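Long-range contacts in B12-binding domain-containing protein (Kitasatospora setae, PDB 6WTF), which probably methylates tryptophan at C2 as a B12-dependent member of the radical SAM superfamily, carrying both cobalamin and a [4Fe-4S] cluster: residues Gly182-Arg187 against Glu236-Gly241; Arg230-Val235 against Thr417-Glu422; Leu411-Tyr416 against Arg472-Phe477. All coordinates share one frame; numbering follows the deposited sequence.

Interaction 1 (Gly182-Arg187 against Glu236-Gly241); sequences GQFEPR and EPDAKG. With SA8 (S-5'-azamethionine-5'-deoxyadenosine), chain E; SF4 (iron/sulfur cluster), chain C.
A salt-bridge network made by Glu185, Arg187 and Asp238 ties the loop 182-187 to the short helix 236-240, which follows the cluster-binding cysteine loop of the radical SAM domain. Arg187 meets Asp238 side-on: NE and NH2 both donate to the backbone O of Asp238, NE at 2.9 Å and nearly in line with its C=O, NH2 from a more tilted direction. NH2 also forms a salt bridge of 3.3 Å to Asp238 OD1, the guanidinium and carboxylate planes standing almost perpendicular. On the loop side, Gly182 O accepts from NH2 at 2.7 Å and Glu185 OE1 pairs with NH1, which together fix the rotation of the guanidinium. Chi1 of 167° swings the Asp238 carboxylate toward the loop, where OD1 accepts from Phe184 N (2.9 Å) on its anti lone pair; Asp238 CB itself lies over one face of the Phe184 ring, a CH-pi contact 4.0 Å from the centroid. Gly241, just past the helix, brings its CA to 3.4 Å from Glu185 O. Glu236 and Lys240 bind cobalamin, and Lys126 forms a salt bridge with Asp238 OD2. Helix 106-109 packs on Ala239 and Lys240, while Arg162, at the end of strand 159-162, pairs with Glu185 OE1.

Interaction 2 (Arg230-Val235 against Thr417-Glu422); sequences RCSHCV and TPMGIE. With SF4 (iron/sulfur cluster), chain C; SA8 (S-5'-azamethionine-5'-deoxyadenosine), chain E.
Ser232 O accepts a hydrogen bond from Met419 N, 2.9 Å away, in the carbonyl plane and on a lone pair, joining the type I turn Cys231-Cys234 to the first turn of helix 418-427. The nearest CA atoms are those of Ser232 and Pro418, 4.3 Å apart. Thr417 is the N-cap of that helix: OG1, held between backbone N and carbonyl carbon (chi1 71°), accepts from Gly420 N at 3.0 Å. A water bridges this OG1 and His233 O, and OG1 also bonds to Phe414 O. The Thr417 methyl CG2 lies alongside Val235 CG1, 3.6 Å away. The Pro418 ring rests against Ser232, CB to CB 3.7 Å, and its CG meets the CG of Arg230, whose guanidinium pairs with Glu349. Met419 CG comes to 3.3 Å from Ser232 OG. Behind the turn, Cys231 SG binds the iron FE1 and Cys234 SG the iron FE4, the latter at 2.3 Å; the His233 ring presents its edge to the adenine of the bound S-adenosylmethionine analogue. This is the cluster-binding cysteine loop of radical SAM enzymes, with Cys227, Cys231 and Cys234 as the CX3CX2C motif, braced by a capped helix start.

Interaction 3 (Leu411-Tyr416 against Arg472-Phe477); sequences LRLFPY and RLVCYF. With SA8 (S-5'-azamethionine-5'-deoxyadenosine), chain E.
Leu413 and Val474 form the apolar centre, with Leu413 CD1 3.7 Å from Val474 CG1 where the two side chains meet at a slant. The other branch of the leucine, CD2, leans on Tyr476 CB at 4.2 Å. Leu411 and Tyr476 face each other as an antiparallel hydrogen-bonded pair with their side chains on the same face of the sheet. Their backbones are joined both ways: Leu411 N donates to Tyr476 O, and Tyr476 N to Leu411 O at 2.7 Å. Next along comes the non-hydrogen-bonded pair of Arg412 and Cys475 on the other face, where Cys475 SG touches Arg412 CD at 3.5 Å.

Toward the polar edge, Val474 O is gripped by two donors from opposite faces of its carbonyl plane: Leu413 N at 2.9 Å and Arg412 NH1 at 3.1 Å. The guanidinium reaches it because the arginine chain is bent at both chi2 (-90°) and chi3 (-64°), folding the group back toward Leu473 and Val474. Val474 O lies at its edge, in plane, while Leu473 CB covers one face and Phe414 CE1 the opposite one, an arrangement that holds it flat; Asp72 forms a salt bridge with NE. The backbone of Arg412 meanwhile reads the adenine of the bound S-adenosylmethionine analogue, N donating to N1 and O accepting from N6 at 3.0 Å.

Strand 404-412 thus pairs with 475-476 at its end, having strand 373-380 as a parallel neighbour within the curled sheet of the radical SAM domain. Strand 436-437 is the other neighbour of 475-476. Helix 418-427 packs on the face carrying Leu411 and Tyr476, through Met419 and Ile423, and Ile423 also touches Leu413.

The three contacts lie in succession beside the S-adenosylmethionine analogue, their centres about 12 Å apart (1 and 2), about 10 Å (2 and 3) and about 18 Å (1 and 3). Phe184 of interaction 1 makes a cation-pi contact with Arg230 of interaction 2, and its CZ lies 3.2 Å from Tyr416 O of interaction 3. Between interactions 2 and 3, His233 CB meets Leu411 CD1 at 3.5 Å, and Val235 CG1 packs on Phe414 CG at 3.6 Å. All three touch the analogue: Glu236 OE2 accepts from its amino N, whereas His233 and Arg412 lie by its adenine. Interactions 1 and 2 also border the iron-sulfur cluster, through Pro237 and the cysteines.

Interaction 1 (Gly182-Arg187 against Glu236-Gly241)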
# COMPACT_ATOMS: atom_id res chain seq x y z
N GLY A 182 0.82 12.83 -15.98
CA GLY A 182 0.16 11.55 -16.10
C GLY A 182 -0.86 11.28 -15.02
O GLY A 182 -1.23 10.12 -14.80
N GLN A 183 -1.33 12.32 -14.33
CA GLN A 183 -2.24 12.15 -13.20
C GLN A 183 -3.57 11.56 -13.64
O GLN A 183 -4.10 11.89 -14.71
CB GLN A 183 -2.47 13.50 -12.50
CG GLN A 183 -3.27 14.52 -13.31
CD GLN A 183 -3.46 15.86 -12.61
OE1 GLN A 183 -3.59 15.94 -11.39
NE2 GLN A 183 -3.47 16.94 -13.39
N PHE A 184 -4.10 10.65 -12.81
CA PHE A 184 -5.47 10.15 -12.91
C PHE A 184 -5.79 9.57 -14.29
O PHE A 184 -6.86 9.81 -14.86
CB PHE A 184 -6.48 11.24 -12.53
CG PHE A 184 -6.37 11.69 -11.11
CD1 PHE A 184 -6.68 10.83 -10.07
CD2 PHE A 184 -5.96 12.97 -10.80
CE1 PHE A 184 -6.58 11.23 -8.76
CE2 PHE A 184 -5.86 13.39 -9.49
CZ PHE A 184 -6.17 12.52 -8.47
N GLU A 185 -4.88 8.77 -14.81
CA GLU A 185 -5.16 8.03 -16.03
C GLU A 185 -5.73 6.65 -15.69
O GLU A 185 -5.52 6.14 -14.59
CB GLU A 185 -3.89 7.88 -16.87
CG GLU A 185 -3.25 9.20 -17.29
CD GLU A 185 -1.95 8.99 -18.05
OE1 GLU A 185 -1.26 7.98 -17.78
OE2 GLU A 185 -1.61 9.82 -18.92
N PRO A 186 -6.47 6.04 -16.62
CA PRO A 186 -7.00 4.69 -16.34
C PRO A 186 -5.92 3.64 -16.12
O PRO A 186 -6.06 2.79 -15.22
CB PRO A 186 -7.83 4.39 -17.60
CG PRO A 186 -8.20 5.72 -18.14
CD PRO A 186 -7.04 6.63 -17.84
N ARG A 187 -4.85 3.67 -16.91
CA ARG A 187 -3.69 2.78 -16.80
C ARG A 187 -4.04 1.31 -16.99
O ARG A 187 -3.23 0.44 -16.66
CB ARG A 187 -2.97 2.96 -15.46
CG ARG A 187 -2.72 4.40 -15.11
CD ARG A 187 -1.71 4.58 -14.00
NE ARG A 187 -1.96 5.85 -13.33
CZ ARG A 187 -1.58 7.03 -13.80
NH1 ARG A 187 -0.90 7.11 -14.94
NH2 ARG A 187 -1.89 8.13 -13.13
N GLU A 236 -4.35 6.00 -4.26
CA GLU A 236 -4.42 4.85 -5.15
C GLU A 236 -5.09 5.13 -6.50
O GLU A 236 -4.60 4.62 -7.52
CB GLU A 236 -5.13 3.67 -4.47
CG GLU A 236 -4.45 3.21 -3.20
CD GLU A 236 -4.95 1.87 -2.70
OE1 GLU A 236 -5.40 1.04 -3.52
OE2 GLU A 236 -4.91 1.65 -1.47
N PRO A 237 -6.18 5.90 -6.58
CA PRO A 237 -6.76 6.17 -7.91
C PRO A 237 -5.75 6.74 -8.89
O PRO A 237 -5.72 6.32 -10.05
CB PRO A 237 -7.88 7.18 -7.60
CG PRO A 237 -8.27 6.89 -6.23
CD PRO A 237 -7.03 6.46 -5.50
N ASP A 238 -4.89 7.64 -8.44
CA ASP A 238 -3.87 8.16 -9.34
C ASP A 238 -2.72 7.17 -9.51
O ASP A 238 -2.38 6.78 -10.63
CB ASP A 238 -3.35 9.50 -8.82
CG ASP A 238 -2.09 9.94 -9.53
OD1 ASP A 238 -2.19 10.34 -10.71
OD2 ASP A 238 -1.01 9.88 -8.90
N ALA A 239 -2.12 6.75 -8.39
CA ALA A 239 -0.89 5.98 -8.45
C ALA A 239 -1.11 4.59 -9.04
O ALA A 239 -0.18 4.01 -9.62
CB ALA A 239 -0.27 5.89 -7.06
N LYS A 240 -2.31 4.03 -8.90
CA LYS A 240 -2.60 2.72 -9.48
C LYS A 240 -3.32 2.82 -10.82
O LYS A 240 -3.00 2.07 -11.75
CB LYS A 240 -3.45 1.88 -8.52
CG LYS A 240 -2.79 1.65 -7.17
CD LYS A 240 -1.53 0.81 -7.29
CE LYS A 240 -1.86 -0.66 -7.56
NZ LYS A 240 -0.70 -1.54 -7.22
N GLY A 241 -4.29 3.71 -10.94
CA GLY A 241 -5.13 3.80 -12.12
C GLY A 241 -6.56 4.02 -11.67
O GLY A 241 -6.98 3.56 -10.61
N SA8 E . -6.84 0.15 -0.30
CA SA8 E . -6.92 0.97 0.92
C SA8 E . -5.53 1.17 1.51
O SA8 E . -5.40 2.33 2.08
OXT SA8 E . -4.65 0.33 1.46
CB SA8 E . -7.88 0.34 1.98
CG SA8 E . -8.50 1.40 2.89
ND SA8 E . -7.58 1.91 3.91
CE SA8 E . -7.12 0.82 4.78
C5' SA8 E . -8.15 3.04 4.63
C4' SA8 E . -7.25 3.55 5.74
O4' SA8 E . -5.94 3.85 5.22
C3' SA8 E . -7.71 4.87 6.33
O3' SA8 E . -8.74 4.68 7.30
C2' SA8 E . -6.42 5.41 6.95
O2' SA8 E . -6.21 4.87 8.25
C1' SA8 E . -5.35 4.90 5.98
N9 SA8 E . -4.84 5.91 5.06
C8 SA8 E . -4.90 5.90 3.69
N7 SA8 E . -4.37 6.96 3.12
C5 SA8 E . -3.92 7.72 4.20
C6 SA8 E . -3.25 8.96 4.27
N6 SA8 E . -2.96 9.71 3.21
N1 SA8 E . -2.92 9.41 5.50
C2 SA8 E . -3.24 8.68 6.57
N3 SA8 E . -3.88 7.51 6.62
C4 SA8 E . -4.20 7.08 5.39
FE1 SF4 C . -11.47 5.17 -1.71
FE2 SF4 C . -10.45 3.57 -3.70
FE3 SF4 C . -10.50 2.68 -1.11
FE4 SF4 C . -8.77 4.67 -1.84
S1 SF4 C . -8.76 2.52 -2.59
S2 SF4 C . -10.10 4.61 0.03
S3 SF4 C . -10.02 5.79 -3.38
S4 SF4 C . -12.30 3.18 -2.42

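Interaction 2 (Arg230-Val235 against Thr417-Glu422)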
# COMPACT_ATOMS: atom_id res chain seq x y z
N ARG A 230 -12.54 8.25 -5.88
CA ARG A 230 -11.69 9.43 -5.81
C ARG A 230 -11.69 9.98 -4.39
O ARG A 230 -11.83 11.18 -4.17
CB ARG A 230 -12.16 10.47 -6.83
CG ARG A 230 -11.11 11.51 -7.20
CD ARG A 230 -9.90 10.87 -7.89
NE ARG A 230 -10.22 10.31 -9.21
CZ ARG A 230 -10.12 10.99 -10.35
NH1 ARG A 230 -9.71 12.26 -10.34
NH2 ARG A 230 -10.42 10.41 -11.50
N CYS A 231 -11.54 9.09 -3.41
CA CYS A 231 -11.55 9.52 -2.01
C CYS A 231 -10.42 10.50 -1.76
O CYS A 231 -9.27 10.25 -2.12
CB CYS A 231 -11.45 8.31 -1.09
SG CYS A 231 -12.80 7.11 -1.31
N SER A 232 -10.76 11.62 -1.11
CA SER A 232 -9.86 12.77 -1.05
C SER A 232 -8.56 12.48 -0.32
O SER A 232 -7.60 13.25 -0.44
CB SER A 232 -10.57 13.97 -0.41
OG SER A 232 -10.66 13.84 1.00
N HIS A 233 -8.49 11.39 0.44
CA HIS A 233 -7.30 11.07 1.22
C HIS A 233 -6.36 10.10 0.51
O HIS A 233 -5.21 9.95 0.94
CB HIS A 233 -7.72 10.43 2.55
CG HIS A 233 -8.27 9.05 2.41
ND1 HIS A 233 -9.58 8.80 2.06
CD2 HIS A 233 -7.68 7.83 2.54
CE1 HIS A 233 -9.78 7.49 2.00
NE2 HIS A 233 -8.64 6.88 2.28
N CYS A 234 -6.80 9.46 -0.56
CA CYS A 234 -6.20 8.21 -1.03
C CYS A 234 -5.38 8.44 -2.29
O CYS A 234 -5.87 9.02 -3.26
CB CYS A 234 -7.28 7.17 -1.31
SG CYS A 234 -6.66 5.49 -1.46
N VAL A 235 -4.14 7.93 -2.29
CA VAL A 235 -3.25 8.04 -3.44
C VAL A 235 -3.56 7.04 -4.54
O VAL A 235 -3.06 7.20 -5.66
CB VAL A 235 -1.77 7.84 -3.05
CG1 VAL A 235 -1.35 8.85 -2.00
CG2 VAL A 235 -1.54 6.41 -2.54
N THR A 417 -3.67 13.44 -4.31
CA THR A 417 -4.93 13.20 -3.63
C THR A 417 -5.77 14.47 -3.64
O THR A 417 -5.23 15.58 -3.62
CB THR A 417 -4.70 12.76 -2.17
OG1 THR A 417 -4.23 13.86 -1.40
CG2 THR A 417 -3.67 11.63 -2.11
N PRO A 418 -7.10 14.36 -3.71
CA PRO A 418 -7.93 15.58 -3.72
C PRO A 418 -7.66 16.51 -2.54
O PRO A 418 -7.75 17.73 -2.69
CB PRO A 418 -9.35 15.03 -3.72
CG PRO A 418 -9.22 13.70 -4.42
CD PRO A 418 -7.90 13.15 -3.96
N MET A 419 -7.31 15.96 -1.37
CA MET A 419 -6.93 16.81 -0.25
C MET A 419 -5.61 17.51 -0.51
O MET A 419 -5.46 18.69 -0.20
CB MET A 419 -6.87 15.98 1.04
CG MET A 419 -8.22 15.87 1.73
SD MET A 419 -8.78 17.46 2.36
CE MET A 419 -7.67 17.67 3.76
N GLY A 420 -4.63 16.79 -1.07
CA GLY A 420 -3.37 17.44 -1.41
C GLY A 420 -3.58 18.59 -2.38
O GLY A 420 -3.00 19.67 -2.21
N ILE A 421 -4.41 18.38 -3.40
CA ILE A 421 -4.66 19.41 -4.40
C ILE A 421 -5.44 20.57 -3.79
O ILE A 421 -5.11 21.74 -3.99
CB ILE A 421 -5.39 18.80 -5.61
CG1 ILE A 421 -4.47 17.79 -6.31
CG2 ILE A 421 -5.85 19.87 -6.59
CD1 ILE A 421 -5.14 16.98 -7.41
N GLU A 422 -6.50 20.26 -3.03
CA GLU A 422 -7.32 21.32 -2.43
C GLU A 422 -6.50 22.18 -1.47
O GLU A 422 -6.62 23.41 -1.49
CB GLU A 422 -8.53 20.71 -1.71
CG GLU A 422 -9.35 21.69 -0.87
CD GLU A 422 -9.79 22.94 -1.63
OE1 GLU A 422 -9.79 24.03 -1.02
OE2 GLU A 422 -10.15 22.84 -2.83
FE1 SF4 C . -11.47 5.17 -1.71
FE2 SF4 C . -10.45 3.57 -3.70
FE3 SF4 C . -10.50 2.68 -1.11
FE4 SF4 C . -8.77 4.67 -1.84
S1 SF4 C . -8.76 2.52 -2.59
S2 SF4 C . -10.10 4.61 0.03
S3 SF4 C . -10.02 5.79 -3.38
S4 SF4 C . -12.30 3.18 -2.42
N SA8 E . -6.84 0.15 -0.30
CA SA8 E . -6.92 0.97 0.92
C SA8 E . -5.53 1.17 1.51
O SA8 E . -5.40 2.33 2.08
OXT SA8 E . -4.65 0.33 1.46
CB SA8 E . -7.88 0.34 1.98
CG SA8 E . -8.50 1.40 2.89
ND SA8 E . -7.58 1.91 3.91
CE SA8 E . -7.12 0.82 4.78
C5' SA8 E . -8.15 3.04 4.63
C4' SA8 E . -7.25 3.55 5.74
O4' SA8 E . -5.94 3.85 5.22
C3' SA8 E . -7.71 4.87 6.33
O3' SA8 E . -8.74 4.68 7.30
C2' SA8 E . -6.42 5.41 6.95
O2' SA8 E . -6.21 4.87 8.25
C1' SA8 E . -5.35 4.90 5.98
N9 SA8 E . -4.84 5.91 5.06
C8 SA8 E . -4.90 5.90 3.69
N7 SA8 E . -4.37 6.96 3.12
C5 SA8 E . -3.92 7.72 4.20
C6 SA8 E . -3.25 8.96 4.27
N6 SA8 E . -2.96 9.71 3.21
N1 SA8 E . -2.92 9.41 5.50
C2 SA8 E . -3.24 8.68 6.57
N3 SA8 E . -3.88 7.51 6.62
C4 SA8 E . -4.20 7.08 5.39
O HOH W 1 -3.96 12.70 1.12

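Interaction 3 (Leu411-Tyr416 against Arg472-Phe477)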
# COMPACT_ATOMS: atom_id res chain seq x y z
N LEU A 411 -3.89 13.32 8.71
CA LEU A 411 -3.85 12.94 7.30
C LEU A 411 -2.51 13.33 6.70
O LEU A 411 -2.08 14.48 6.83
CB LEU A 411 -4.98 13.62 6.53
CG LEU A 411 -4.93 13.38 5.02
CD1 LEU A 411 -5.36 11.96 4.71
CD2 LEU A 411 -5.78 14.40 4.27
N ARG A 412 -1.86 12.38 6.03
CA ARG A 412 -0.66 12.68 5.26
C ARG A 412 -1.06 13.17 3.87
O ARG A 412 -1.88 12.55 3.19
CB ARG A 412 0.23 11.44 5.15
CG ARG A 412 1.11 11.22 6.36
CD ARG A 412 2.44 11.93 6.17
NE ARG A 412 3.19 11.36 5.05
CZ ARG A 412 3.52 12.03 3.96
NH1 ARG A 412 3.17 13.31 3.82
NH2 ARG A 412 4.19 11.42 2.99
N LEU A 413 -0.49 14.30 3.46
CA LEU A 413 -0.84 14.91 2.18
C LEU A 413 0.09 14.42 1.08
O LEU A 413 1.28 14.19 1.30
CB LEU A 413 -0.77 16.43 2.28
CG LEU A 413 -1.81 17.07 3.20
CD1 LEU A 413 -1.65 18.57 3.16
CD2 LEU A 413 -3.21 16.66 2.80
N PHE A 414 -0.48 14.24 -0.12
CA PHE A 414 0.23 13.76 -1.29
C PHE A 414 -0.22 14.56 -2.50
O PHE A 414 -1.37 15.02 -2.55
CB PHE A 414 -0.02 12.26 -1.53
CG PHE A 414 0.72 11.37 -0.58
CD1 PHE A 414 0.14 10.95 0.61
CD2 PHE A 414 2.01 10.95 -0.87
CE1 PHE A 414 0.84 10.13 1.49
CE2 PHE A 414 2.70 10.13 -0.01
CZ PHE A 414 2.12 9.73 1.18
N PRO A 415 0.65 14.73 -3.51
CA PRO A 415 0.33 15.66 -4.60
C PRO A 415 -0.91 15.29 -5.40
O PRO A 415 -1.59 16.19 -5.90
CB PRO A 415 1.60 15.62 -5.47
CG PRO A 415 2.27 14.35 -5.12
CD PRO A 415 1.98 14.12 -3.67
N TYR A 416 -1.22 14.01 -5.54
CA TYR A 416 -2.36 13.60 -6.36
C TYR A 416 -3.48 12.97 -5.54
O TYR A 416 -4.16 12.05 -6.00
CB TYR A 416 -1.89 12.68 -7.48
CG TYR A 416 -0.77 13.30 -8.28
CD1 TYR A 416 -0.99 14.45 -9.03
CD2 TYR A 416 0.50 12.74 -8.26
CE1 TYR A 416 0.03 15.03 -9.75
CE2 TYR A 416 1.53 13.32 -8.99
CZ TYR A 416 1.29 14.46 -9.73
OH TYR A 416 2.31 15.04 -10.45
N ARG A 472 10.31 16.94 5.09
CA ARG A 472 9.25 17.77 5.66
C ARG A 472 7.94 17.18 5.14
O ARG A 472 7.33 17.65 4.18
CB ARG A 472 9.41 19.24 5.29
CG ARG A 472 8.65 20.19 6.18
CD ARG A 472 7.36 20.67 5.53
NE ARG A 472 7.56 21.87 4.74
CZ ARG A 472 7.63 21.89 3.41
NH1 ARG A 472 7.52 20.76 2.73
NH2 ARG A 472 7.82 23.03 2.77
N LEU A 473 7.51 16.09 5.78
CA LEU A 473 6.36 15.33 5.32
C LEU A 473 5.10 16.07 5.77
O LEU A 473 4.82 16.17 6.96
CB LEU A 473 6.41 13.91 5.88
CG LEU A 473 7.33 12.92 5.14
CD1 LEU A 473 8.80 13.32 5.24
CD2 LEU A 473 7.14 11.50 5.65
N VAL A 474 4.35 16.60 4.80
CA VAL A 474 3.27 17.53 5.09
C VAL A 474 2.02 16.76 5.50
O VAL A 474 1.62 15.80 4.83
CB VAL A 474 2.99 18.42 3.87
CG1 VAL A 474 1.82 19.34 4.16
CG2 VAL A 474 4.22 19.22 3.49
N CYS A 475 1.41 17.17 6.61
CA CYS A 475 0.18 16.58 7.10
C CYS A 475 -0.91 17.64 7.25
O CYS A 475 -0.65 18.85 7.26
CB CYS A 475 0.40 15.88 8.45
SG CYS A 475 1.60 14.53 8.38
N TYR A 476 -2.15 17.16 7.34
CA TYR A 476 -3.29 18.00 7.69
C TYR A 476 -3.91 17.48 8.98
O TYR A 476 -4.13 16.27 9.12
CB TYR A 476 -4.32 18.05 6.57
CG TYR A 476 -5.55 18.87 6.91
CD1 TYR A 476 -5.58 20.25 6.69
CD2 TYR A 476 -6.68 18.27 7.45
CE1 TYR A 476 -6.70 21.00 7.00
CE2 TYR A 476 -7.80 19.01 7.77
CZ TYR A 476 -7.81 20.37 7.54
OH TYR A 476 -8.93 21.11 7.86
N PHE A 477 -4.16 18.38 9.92
CA PHE A 477 -4.92 18.12 11.13
C PHE A 477 -6.00 19.19 11.23
O PHE A 477 -5.70 20.39 11.14
CB PHE A 477 -4.04 18.16 12.38
CG PHE A 477 -3.07 17.02 12.48
CD1 PHE A 477 -1.84 17.08 11.84
CD2 PHE A 477 -3.36 15.92 13.27
CE1 PHE A 477 -0.94 16.04 11.95
CE2 PHE A 477 -2.46 14.88 13.39
CZ PHE A 477 -1.25 14.94 12.73
N SA8 E . -6.84 0.15 -0.30
CA SA8 E . -6.92 0.97 0.92
C SA8 E . -5.53 1.17 1.51
O SA8 E . -5.40 2.33 2.08
OXT SA8 E . -4.65 0.33 1.46
CB SA8 E . -7.88 0.34 1.98
CG SA8 E . -8.50 1.40 2.89
ND SA8 E . -7.58 1.91 3.91
CE SA8 E . -7.12 0.82 4.78
C5' SA8 E . -8.15 3.04 4.63
C4' SA8 E . -7.25 3.55 5.74
O4' SA8 E . -5.94 3.85 5.22
C3' SA8 E . -7.71 4.87 6.33
O3' SA8 E . -8.74 4.68 7.30
C2' SA8 E . -6.42 5.41 6.95
O2' SA8 E . -6.21 4.87 8.25
C1' SA8 E . -5.35 4.90 5.98
N9 SA8 E . -4.84 5.91 5.06
C8 SA8 E . -4.90 5.90 3.69
N7 SA8 E . -4.37 6.96 3.12
C5 SA8 E . -3.92 7.72 4.20
C6 SA8 E . -3.25 8.96 4.27
N6 SA8 E . -2.96 9.71 3.21
N1 SA8 E . -2.92 9.41 5.50
C2 SA8 E . -3.24 8.68 6.57
N3 SA8 E . -3.88 7.51 6.62
C4 SA8 E . -4.20 7.08 5.39